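Local coordinates for putative dioxygenase (Nostoc punctiforme, PDB 2PEB), which is a putative oxidoreductase of the Dopa 4,5-dioxygenase family that carries a bound zinc ion and probably cleaves an aromatic ring with dioxygen, at residues 28-33 with 42-47. Numbering follows the deposited sequence. Where two conformers were deposited one is given.
Sequences RVREGL and GRWFDK
Two flat groups come together here without stacking: the guanidinium of Arg-30, on helix 23-36, and the indole of Trp-44, on strand 40-45, have perpendicular planes (90°). The indole meets the arginine at its edge, near the ring plane, where CD of Arg-30 lies 3.6 Å from CZ3 of Trp-44, so the touch is through a methylene and not through the charged end. On the other long edge of the indole, NE1 of Trp-44 gives a hydrogen bond of 3.0 Å to OD1 of Asp-46, which lies in the ring plane although the nitrogen stands above the carboxylate plane. Asp-46 also forms a salt bridge with Arg-23, earlier on the same helix as Arg-30, while Phe-18 and Tyr-57 bring their rings against the indole. With CG anti to the backbone N (chi1 -164°) and the chain extended as far as NE, Arg-30 spans the gap past the tryptophan to Gly-42. There, in one of two modelled conformations, NH2 of Arg-30 makes a weak, bent bond of 3.1 Å to O of Gly-42, and a water in the guanidinium plane accepts from NE of Arg-30 at 3.0 Å. An aliphatic touch and one weak bond thus join the helix only loosely to the outermost strand of this chain's sheet, and the guanidinium charge of Arg-30 may modestly polarise the Gly-42 carbonyl.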
ATOM      1  N   ARG A  28     -17.538   0.499  11.012  1.00 26.19           N
ATOM      2  CA  ARG A  28     -17.188  -0.878  11.405  0.50 26.94           C
ATOM      3  C   ARG A  28     -15.693  -1.154  11.296  1.00 26.03           C
ATOM      4  O   ARG A  28     -15.105  -1.855  12.115  1.00 25.39           O
ATOM      5  CB  ARG A  28     -17.974  -1.884  10.563  0.50 27.10           C
ATOM      6  CG  ARG A  28     -19.483  -1.769  10.741  0.50 32.73           C
ATOM      7  CD  ARG A  28     -20.171  -3.122  10.666  0.50 39.39           C
ATOM      8  NE  ARG A  28     -19.882  -3.823   9.415  0.50 40.01           N
ATOM      9  CZ  ARG A  28     -20.533  -3.647   8.262  0.50 43.26           C
ATOM     10  NH1 ARG A  28     -21.531  -2.767   8.156  0.50 40.61           N
ATOM     11  NH2 ARG A  28     -20.168  -4.351   7.194  0.50 44.12           N
ATOM     12  N   VAL A  29     -15.069  -0.628  10.251  1.00 23.63           N
ATOM     13  CA  VAL A  29     -13.644  -0.765  10.057  1.00 24.79           C
ATOM     14  C   VAL A  29     -12.954  -0.032  11.185  1.00 23.00           C
ATOM     15  O   VAL A  29     -11.930  -0.476  11.718  1.00 24.00           O
ATOM     16  CB  VAL A  29     -13.207  -0.220   8.647  1.00 23.40           C
ATOM     17  CG1 VAL A  29     -11.696  -0.022   8.612  1.00 24.13           C
ATOM     18  CG2 VAL A  29     -13.717  -1.172   7.512  1.00 26.57           C
ATOM     19  N   ARG A  30     -13.511   1.124  11.555  1.00 23.10           N
ATOM     20  CA  ARG A  30     -12.925   1.935  12.595  0.50 23.72           C
ATOM     21  C   ARG A  30     -12.923   1.213  13.937  1.00 23.70           C
ATOM     22  O   ARG A  30     -11.910   1.245  14.666  1.00 24.59           O
ATOM     23  CB  ARG A  30     -13.648   3.270  12.710  0.50 22.76           C
ATOM     24  CG  ARG A  30     -12.843   4.281  13.499  0.50 19.68           C
ATOM     25  CD  ARG A  30     -13.393   5.674  13.303  0.50 25.91           C
ATOM     26  NE  ARG A  30     -12.723   6.599  14.196  0.50 28.22           N
ATOM     27  CZ  ARG A  30     -13.202   7.068  15.346  0.50 32.08           C
ATOM     28  NH1 ARG A  30     -14.409   6.727  15.817  0.50 27.83           N
ATOM     29  NH2 ARG A  30     -12.445   7.912  16.035  0.50 32.05           N
ATOM     30  N   GLU A  31     -14.028   0.563  14.235  1.00 23.37           N
ATOM     31  CA  GLU A  31     -14.166  -0.233  15.457  1.00 22.61           C
ATOM     32  C   GLU A  31     -13.227  -1.430  15.441  1.00 23.39           C
ATOM     33  O   GLU A  31     -12.601  -1.753  16.448  1.00 23.23           O
ATOM     34  CB  GLU A  31     -15.587  -0.711  15.611  1.00 21.43           C
ATOM     35  CG  GLU A  31     -15.855  -1.434  16.931  1.00 28.89           C
ATOM     36  CD  GLU A  31     -15.516  -2.911  16.936  1.00 41.72           C
ATOM     37  OE1 GLU A  31     -15.437  -3.504  15.842  1.00 44.96           O
ATOM     38  OE2 GLU A  31     -15.329  -3.492  18.038  1.00 43.15           O
ATOM     39  N   GLY A  32     -13.088  -2.072  14.300  1.00 25.23           N
ATOM     40  CA  GLY A  32     -12.134  -3.165  14.165  1.00 26.77           C
ATOM     41  C   GLY A  32     -10.712  -2.729  14.468  1.00 26.86           C
ATOM     42  O   GLY A  32      -9.961  -3.429  15.126  1.00 27.39           O
ATOM     43  N   LEU A  33     -10.332  -1.556  13.971  1.00 26.53           N
ATOM     44  CA  LEU A  33      -9.020  -1.036  14.254  1.00 27.39           C
ATOM     45  C   LEU A  33      -8.833  -0.731  15.752  1.00 25.82           C
ATOM     46  O   LEU A  33      -7.794  -1.072  16.354  1.00 25.69           O
ATOM     47  CB  LEU A  33      -8.784   0.245  13.478  1.00 26.22           C
ATOM     48  CG  LEU A  33      -8.590   0.040  12.009  1.00 22.96           C
ATOM     49  CD1 LEU A  33      -8.657   1.399  11.287  1.00 25.64           C
ATOM     50  CD2 LEU A  33      -7.255  -0.644  11.767  1.00 27.03           C
ATOM     51  N   GLY A  42      -8.343   9.571  15.148  1.00 28.05           N
ATOM     52  CA  GLY A  42      -8.650  10.984  15.071  1.00 29.47           C
ATOM     53  C   GLY A  42     -10.108  11.228  14.779  1.00 29.04           C
ATOM     54  O   GLY A  42     -10.936  10.305  14.713  1.00 30.12           O
ATOM     55  N   ARG A  43     -10.442  12.497  14.565  1.00 30.62           N
ATOM     56  CA  ARG A  43     -11.826  12.900  14.402  0.50 30.35           C
ATOM     57  C   ARG A  43     -12.404  12.403  13.080  1.00 29.30           C
ATOM     58  O   ARG A  43     -11.675  12.110  12.126  1.00 33.32           O
ATOM     59  CB  ARG A  43     -11.931  14.418  14.480  0.50 31.80           C
ATOM     60  CG  ARG A  43     -10.874  15.094  13.661  0.50 30.43           C
ATOM     61  N   TRP A  44     -13.707  12.306  13.057  1.00 30.99           N
ATOM     62  CA  TRP A  44     -14.444  11.916  11.924  1.00 29.37           C
ATOM     63  C   TRP A  44     -14.736  13.215  11.149  1.00 28.83           C
ATOM     64  O   TRP A  44     -15.281  14.157  11.701  1.00 27.99           O
ATOM     65  CB  TRP A  44     -15.693  11.231  12.450  1.00 35.63           C
ATOM     66  CG  TRP A  44     -16.441  10.536  11.484  1.00 40.07           C
ATOM     67  CD1 TRP A  44     -17.233  11.088  10.535  1.00 39.47           C
ATOM     68  CD2 TRP A  44     -16.538   9.120  11.327  1.00 31.97           C
ATOM     69  NE1 TRP A  44     -17.823  10.106   9.787  1.00 45.06           N
ATOM     70  CE2 TRP A  44     -17.408   8.886  10.250  1.00 41.81           C
ATOM     71  CE3 TRP A  44     -16.013   8.028  12.010  1.00 43.10           C
ATOM     72  CZ2 TRP A  44     -17.721   7.612   9.810  1.00 40.13           C
ATOM     73  CZ3 TRP A  44     -16.343   6.775  11.579  1.00 38.65           C
ATOM     74  CH2 TRP A  44     -17.176   6.573  10.490  1.00 34.58           C
ATOM     75  N   PHE A  45     -14.325  13.282   9.888  1.00 25.14           N
ATOM     76  CA  PHE A  45     -14.710  14.400   9.001  1.00 26.72           C
ATOM     77  C   PHE A  45     -15.691  13.914   7.942  1.00 26.30           C
ATOM     78  O   PHE A  45     -15.314  13.190   7.038  1.00 26.98           O
ATOM     79  CB  PHE A  45     -13.473  14.988   8.352  1.00 28.36           C
ATOM     80  CG  PHE A  45     -12.536  15.635   9.329  1.00 32.68           C
ATOM     81  CD1 PHE A  45     -12.781  16.929   9.764  1.00 30.61           C
ATOM     82  CD2 PHE A  45     -11.430  14.957   9.828  1.00 36.55           C
ATOM     83  CE1 PHE A  45     -11.930  17.563  10.668  1.00 32.99           C
ATOM     84  CE2 PHE A  45     -10.580  15.577  10.754  1.00 41.22           C
ATOM     85  CZ  PHE A  45     -10.829  16.890  11.171  1.00 33.24           C
ATOM     86  N   ASP A  46     -16.952  14.323   8.030  1.00 28.73           N
ATOM     87  CA  ASP A  46     -17.931  13.903   7.033  1.00 30.59           C
ATOM     88  C   ASP A  46     -17.737  14.592   5.683  1.00 29.12           C
ATOM     89  O   ASP A  46     -18.132  14.047   4.645  1.00 33.16           O
ATOM     90  CB  ASP A  46     -19.354  14.125   7.546  1.00 31.35           C
ATOM     91  CG  ASP A  46     -19.775  13.061   8.522  1.00 40.30           C
ATOM     92  OD1 ASP A  46     -19.715  11.861   8.167  1.00 42.36           O
ATOM     93  OD2 ASP A  46     -20.152  13.427   9.654  1.00 54.24           O
ATOM     94  N   LYS A  47     -17.084  15.742   5.706  1.00 27.09           N
ATOM     95  CA  LYS A  47     -16.842  16.544   4.520  1.00 27.97           C
ATOM     96  C   LYS A  47     -15.345  16.639   4.206  1.00 27.57           C
ATOM     97  O   LYS A  47     -14.497  16.498   5.090  1.00 27.09           O
ATOM     98  CB  LYS A  47     -17.419  17.958   4.751  1.00 28.76           C
ATOM     99  CG  LYS A  47     -18.952  18.008   4.775  1.00 34.46           C
TER
HETATM  100  O   HOH W   1     -10.332   8.274  13.569  1.00 38.73           O